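Local structure of possible phosphoglycerate mutase GPM2 (Mycobacterium tuberculosis, 2A6P) at residues R28-G32 with T33-L37; W111-T115 with H116-A120. The protein hydrolyses phosphate monoesters of broad variety, including fructose 1,6-bisphosphate, as a homodimeric histidine phosphatase that can sustain gluconeogenesis and has negligible phosphoglycerate mutase activity. All coordinates share one frame; numbering follows the deposited sequence.

Contact 1: residues R28-G32 with T33-L37; sequences RHTGG and TEVEL. With SO4 (sulfate ion), chain C.
The methyl of Thr30 meets Thr33 across a tight bend whose apex is the pair Gly31-Gly32, a worked example of one small side chain doing two jobs, its methyl packing and its hydroxyl binding an anion. Thr30 CG2 lies 3.4 Å from Thr33 O and 4.0 Å from Thr33 CB, and it also meets CG2 of Val35 at 3.8 Å, the two side chains crossing at about a right angle. Thr30 OG1 stands beside the backbone N, anti to the carbonyl carbon (chi1 -48°), which leaves CG2 turned to Thr33 and Val35 while OG1 donates a 3.2 Å hydrogen bond to O4 of the bound sulfate. Exposed Gly32 turns the chain into Thr33, and CG of Glu34 lies 4.0 Å from Gly32 O. No hydrogen bond joins 28-32 to 33-37 directly. Several polar atoms of the bend find partners elsewhere in the chain: Glu97 takes both Gly31 N and Thr33 OG1, while Arg69 donates to the carbonyls of Gly31 and Thr33. The sulfate, probably from the crystallisation liquor, is also hydrogen-bonded to Arg17 and Thr21; the side chain of Thr30 lies about 6 Å from that of His18, the inferred phosphohistidine, so its place is consistent with where a substrate phosphate would bind. The bend belongs to the surface loop between strand 13-17 and helix 39-53, with helix 68-76 contributing Arg69 against Thr30.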
loop_
_atom_site.group_PDB
_atom_site.type_symbol
_atom_site.label_atom_id
_atom_site.label_comp_id
_atom_site.label_asym_id
_atom_site.label_seq_id
_atom_site.Cartn_x
_atom_site.Cartn_y
_atom_site.Cartn_z
ATOM N N ARG A 28 7.316 -7.918 -20.177
ATOM C CA ARG A 28 7.486 -9.355 -20.381
ATOM C C ARG A 28 7.598 -10.067 -19.036
ATOM O O ARG A 28 8.208 -9.553 -18.105
ATOM C CB ARG A 28 8.744 -9.622 -21.215
ATOM C CG ARG A 28 8.747 -8.920 -22.568
ATOM C CD ARG A 28 10.019 -9.202 -23.368
ATOM N NE ARG A 28 10.099 -10.586 -23.837
ATOM C CZ ARG A 28 11.097 -11.070 -24.577
ATOM N NH1 ARG A 28 12.099 -10.271 -24.929
ATOM N NH2 ARG A 28 11.095 -12.347 -24.968
ATOM N N HIS A 29 6.985 -11.239 -18.928
ATOM C CA HIS A 29 7.032 -12.013 -17.693
ATOM C C HIS A 29 8.344 -12.789 -17.625
ATOM O O HIS A 29 8.630 -13.607 -18.497
ATOM C CB HIS A 29 5.843 -12.977 -17.618
ATOM C CG HIS A 29 4.529 -12.298 -17.351
ATOM N ND1 HIS A 29 3.889 -11.510 -18.285
ATOM C CD2 HIS A 29 3.761 -12.253 -16.235
ATOM C CE1 HIS A 29 2.787 -11.009 -17.757
ATOM N NE2 HIS A 29 2.685 -11.443 -16.514
ATOM N N THR A 30 9.132 -12.517 -16.584
ATOM C CA THR A 30 10.429 -13.171 -16.385
ATOM C C THR A 30 10.422 -14.016 -15.110
ATOM O O THR A 30 10.227 -13.499 -14.013
ATOM C CB THR A 30 11.571 -12.130 -16.270
ATOM O OG1 THR A 30 11.463 -11.179 -17.339
ATOM C CG2 THR A 30 12.930 -12.812 -16.346
ATOM N N GLY A 31 10.626 -15.318 -15.275
ATOM C CA GLY A 31 10.638 -16.233 -14.149
ATOM C C GLY A 31 12.045 -16.750 -13.940
ATOM O O GLY A 31 12.882 -16.055 -13.363
ATOM N N GLY A 32 12.319 -17.961 -14.414
ATOM C CA GLY A 32 13.650 -18.518 -14.268
ATOM C C GLY A 32 14.701 -17.904 -15.181
ATOM O O GLY A 32 15.896 -18.029 -14.912
ATOM N N THR A 33 14.273 -17.242 -16.256
ATOM C CA THR A 33 15.214 -16.626 -17.189
ATOM C C THR A 33 16.144 -15.623 -16.492
ATOM O O THR A 33 15.698 -14.746 -15.759
ATOM C CB THR A 33 14.471 -15.903 -18.333
ATOM O OG1 THR A 33 13.609 -16.830 -18.998
ATOM C CG2 THR A 33 15.456 -15.342 -19.346
ATOM N N GLU A 34 17.442 -15.754 -16.737
ATOM C CA GLU A 34 18.440 -14.876 -16.133
ATOM C C GLU A 34 18.702 -13.616 -16.952
ATOM O O GLU A 34 19.619 -13.569 -17.775
ATOM C CB GLU A 34 19.751 -15.634 -15.932
ATOM C CG GLU A 34 19.655 -16.775 -14.940
ATOM C CD GLU A 34 19.477 -16.300 -13.494
ATOM O OE1 GLU A 34 19.483 -15.068 -13.252
ATOM O OE2 GLU A 34 19.336 -17.165 -12.601
ATOM N N VAL A 35 17.883 -12.596 -16.720
ATOM C CA VAL A 35 18.015 -11.323 -17.412
ATOM C C VAL A 35 18.829 -10.389 -16.520
ATOM O O VAL A 35 18.731 -10.445 -15.295
ATOM C CB VAL A 35 16.622 -10.711 -17.699
ATOM C CG1 VAL A 35 16.763 -9.360 -18.365
ATOM C CG2 VAL A 35 15.830 -11.643 -18.592
ATOM N N GLU A 36 19.642 -9.535 -17.129
ATOM C CA GLU A 36 20.468 -8.608 -16.369
ATOM C C GLU A 36 19.753 -7.287 -16.091
ATOM O O GLU A 36 18.794 -6.937 -16.772
ATOM C CB GLU A 36 21.762 -8.311 -17.136
ATOM C CG GLU A 36 22.654 -9.518 -17.364
ATOM C CD GLU A 36 23.268 -10.023 -16.071
ATOM O OE1 GLU A 36 23.057 -11.211 -15.737
ATOM O OE2 GLU A 36 23.961 -9.229 -15.391
ATOM N N LEU A 37 20.225 -6.573 -15.074
ATOM C CA LEU A 37 19.681 -5.272 -14.723
ATOM C C LEU A 37 20.201 -4.317 -15.789
ATOM O O LEU A 37 21.300 -4.509 -16.305
ATOM C CB LEU A 37 20.219 -4.802 -13.367
ATOM C CG LEU A 37 19.826 -5.505 -12.067
ATOM C CD1 LEU A 37 20.525 -4.795 -10.909
ATOM C CD2 LEU A 37 18.313 -5.472 -11.864
HETATM S S SO4 C . 11.040 -8.689 -14.439
HETATM O O1 SO4 C . 10.714 -7.303 -13.975
HETATM O O2 SO4 C . 12.397 -8.606 -15.190
HETATM O O3 SO4 C . 11.266 -9.508 -13.312
HETATM O O4 SO4 C . 10.063 -8.964 -15.457
#

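Contact 2: residues W111-T115 with H116-A120; sequences WLVWT and HGCPA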
loop_
_atom_site.group_PDB
_atom_site.type_symbol
_atom_site.label_atom_id
_atom_site.label_comp_id
_atom_site.label_asym_id
_atom_site.label_seq_id
_atom_site.Cartn_x
_atom_site.Cartn_y
_atom_site.Cartn_z
ATOM N N TRP A 111 -7.183 -13.605 -18.694
ATOM C CA TRP A 111 -6.041 -14.006 -17.869
ATOM C C TRP A 111 -5.448 -12.988 -16.888
ATOM O O TRP A 111 -5.255 -11.812 -17.209
ATOM C CB TRP A 111 -4.900 -14.499 -18.757
ATOM C CG TRP A 111 -3.724 -15.036 -17.977
ATOM C CD1 TRP A 111 -3.557 -16.315 -17.507
ATOM C CD2 TRP A 111 -2.560 -14.305 -17.571
ATOM N NE1 TRP A 111 -2.356 -16.421 -16.835
ATOM C CE2 TRP A 111 -1.728 -15.203 -16.858
ATOM C CE3 TRP A 111 -2.141 -12.978 -17.736
ATOM C CZ2 TRP A 111 -0.497 -14.812 -16.314
ATOM C CZ3 TRP A 111 -0.918 -12.591 -17.196
ATOM C CH2 TRP A 111 -0.110 -13.506 -16.492
ATOM N N LEU A 112 -5.165 -13.481 -15.684
ATOM C CA LEU A 112 -4.507 -12.733 -14.613
ATOM C C LEU A 112 -3.740 -13.863 -13.956
ATOM O O LEU A 112 -4.303 -14.930 -13.716
ATOM C CB LEU A 112 -5.486 -12.155 -13.593
ATOM C CG LEU A 112 -6.183 -10.817 -13.846
ATOM C CD1 LEU A 112 -7.072 -10.514 -12.642
ATOM C CD2 LEU A 112 -5.165 -9.685 -14.069
ATOM N N VAL A 113 -2.460 -13.658 -13.684
ATOM C CA VAL A 113 -1.689 -14.724 -13.075
ATOM C C VAL A 113 -2.337 -15.139 -11.758
ATOM O O VAL A 113 -2.327 -16.314 -11.391
ATOM C CB VAL A 113 -0.220 -14.283 -12.842
ATOM C CG1 VAL A 113 -0.162 -13.098 -11.883
ATOM C CG2 VAL A 113 0.598 -15.461 -12.318
ATOM N N TRP A 114 -2.935 -14.163 -11.081
ATOM C CA TRP A 114 -3.577 -14.356 -9.777
ATOM C C TRP A 114 -4.744 -15.331 -9.715
ATOM O O TRP A 114 -4.996 -15.941 -8.668
ATOM C CB TRP A 114 -4.043 -13.003 -9.234
ATOM C CG TRP A 114 -2.947 -12.032 -9.253
ATOM C CD1 TRP A 114 -2.740 -11.037 -10.167
ATOM C CD2 TRP A 114 -1.815 -12.029 -8.382
ATOM N NE1 TRP A 114 -1.536 -10.416 -9.917
ATOM C CE2 TRP A 114 -0.947 -11.008 -8.827
ATOM C CE3 TRP A 114 -1.448 -12.796 -7.265
ATOM C CZ2 TRP A 114 0.274 -10.735 -8.196
ATOM C CZ3 TRP A 114 -0.235 -12.522 -6.635
ATOM C CH2 TRP A 114 0.612 -11.501 -7.106
ATOM N N THR A 115 -5.461 -15.468 -10.825
ATOM C CA THR A 115 -6.610 -16.357 -10.879
ATOM C C THR A 115 -6.381 -17.589 -11.774
ATOM O O THR A 115 -6.944 -18.662 -11.522
ATOM C CB THR A 115 -7.839 -15.585 -11.383
ATOM O OG1 THR A 115 -7.523 -14.963 -12.636
ATOM C CG2 THR A 115 -8.237 -14.508 -10.382
ATOM N N HIS A 116 -5.546 -17.446 -12.802
ATOM C CA HIS A 116 -5.296 -18.557 -13.721
ATOM C C HIS A 116 -4.024 -19.365 -13.485
ATOM O O HIS A 116 -4.030 -20.596 -13.579
ATOM C CB HIS A 116 -5.264 -18.054 -15.164
ATOM C CG HIS A 116 -6.492 -17.310 -15.582
ATOM N ND1 HIS A 116 -6.977 -17.350 -16.871
ATOM C CD2 HIS A 116 -7.322 -16.494 -14.892
ATOM C CE1 HIS A 116 -8.057 -16.594 -16.956
ATOM N NE2 HIS A 116 -8.287 -16.063 -15.769
ATOM N N GLY A 117 -2.926 -18.681 -13.189
ATOM C CA GLY A 117 -1.682 -19.398 -13.007
ATOM C C GLY A 117 -1.030 -19.520 -14.380
ATOM O O GLY A 117 -1.476 -18.880 -15.343
ATOM N N CYS A 118 0.004 -20.352 -14.491
ATOM C CA CYS A 118 0.705 -20.503 -15.760
ATOM C C CYS A 118 0.824 -21.955 -16.213
ATOM O O CYS A 118 1.199 -22.830 -15.434
ATOM C CB CYS A 118 2.105 -19.893 -15.649
ATOM S SG CYS A 118 2.126 -18.191 -15.031
ATOM N N PRO A 119 0.505 -22.225 -17.489
ATOM C CA PRO A 119 0.593 -23.590 -18.015
ATOM C C PRO A 119 2.047 -24.074 -18.096
ATOM O O PRO A 119 2.903 -23.414 -18.705
ATOM C CB PRO A 119 -0.084 -23.475 -19.377
ATOM C CG PRO A 119 0.189 -22.058 -19.779
ATOM C CD PRO A 119 -0.036 -21.300 -18.506
ATOM N N ALA A 120 2.312 -25.220 -17.462
ATOM C CA ALA A 120 3.644 -25.824 -17.415
ATOM C C ALA A 120 4.531 -25.105 -16.402
ATOM O O ALA A 120 5.756 -25.249 -16.433
ATOM C CB ALA A 120 4.304 -25.790 -18.805
HETATM O O HOH W 1 -9.093 -13.299 -14.341
HETATM O O HOH W 2 -6.288 -21.466 -11.562
#
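The imidazole of His116 lies with one face over the backbone of Trp111: Trp111 CA sits 3.6 Å from the ring centroid in a CH-pi contact, and Leu112 N approaches the same face. At the imidazole edge is Thr115, whose side chain runs alongside in the same direction; a water bonded to Thr115 OG1 and His116 NE2 bridges the two. Trp111 turns the edge of its five-membered ring toward this imidazole in an offset edge-to-face pair, planes at 75°. One indole face carries Val113 N, and the indole edge is used for a nearly straight hydrogen bond from Trp111 NE1 to Gly117 O, 3.0 Å and 172°, with the acceptor in the ring plane. This bond helps fix the rotation of the indole, which reaches it because CG stands anti to the backbone N (chi1 -175°). One face of the Trp114 indole is covered by CG1 of Val113. The backbone closes the turn: Leu112 O accepts from both Thr115 N and His116 N, the latter at 3.0 Å, and Gly117 N makes a weak bond to Val113 O, 3.0 Å. Beyond it, SG of Cys118 packs on Val113 CG2 at 4.1 Å. The ten residues lead into, form and leave the short helix 113-116, which ends at a glycine of positive phi, where a CB would be jammed against the preceding carbonyl O; helix 124-141 follows. Helix 101-105 packs against Trp111, helix 153-163 meets Val113 and Trp114, and Leu112 touches Val190 of the second subunit.

Contact 1 and contact 2 show how segments far apart in sequence can converge within one histidine phosphatase domain. Contact 1 comes first along the chain, between strand 13-17 and helix 39-53; contact 2 follows in series, around helix 113-116 and ahead of helix 124-141. Their centres are about 18 Å apart, yet the two meet where His29 NE2 packs 3.5 Å from Trp111 CH2, so the sulfate-binding loop and the helical turn rest on each other. Gly31 of contact 1 lies about 4 Å from the side chain of Glu90, the probable proton donor or acceptor, and the side chain of Trp114 in contact 2 about 7 Å. Contact 1 thus lies beside the active-site residues, while contact 2 also touches the second subunit.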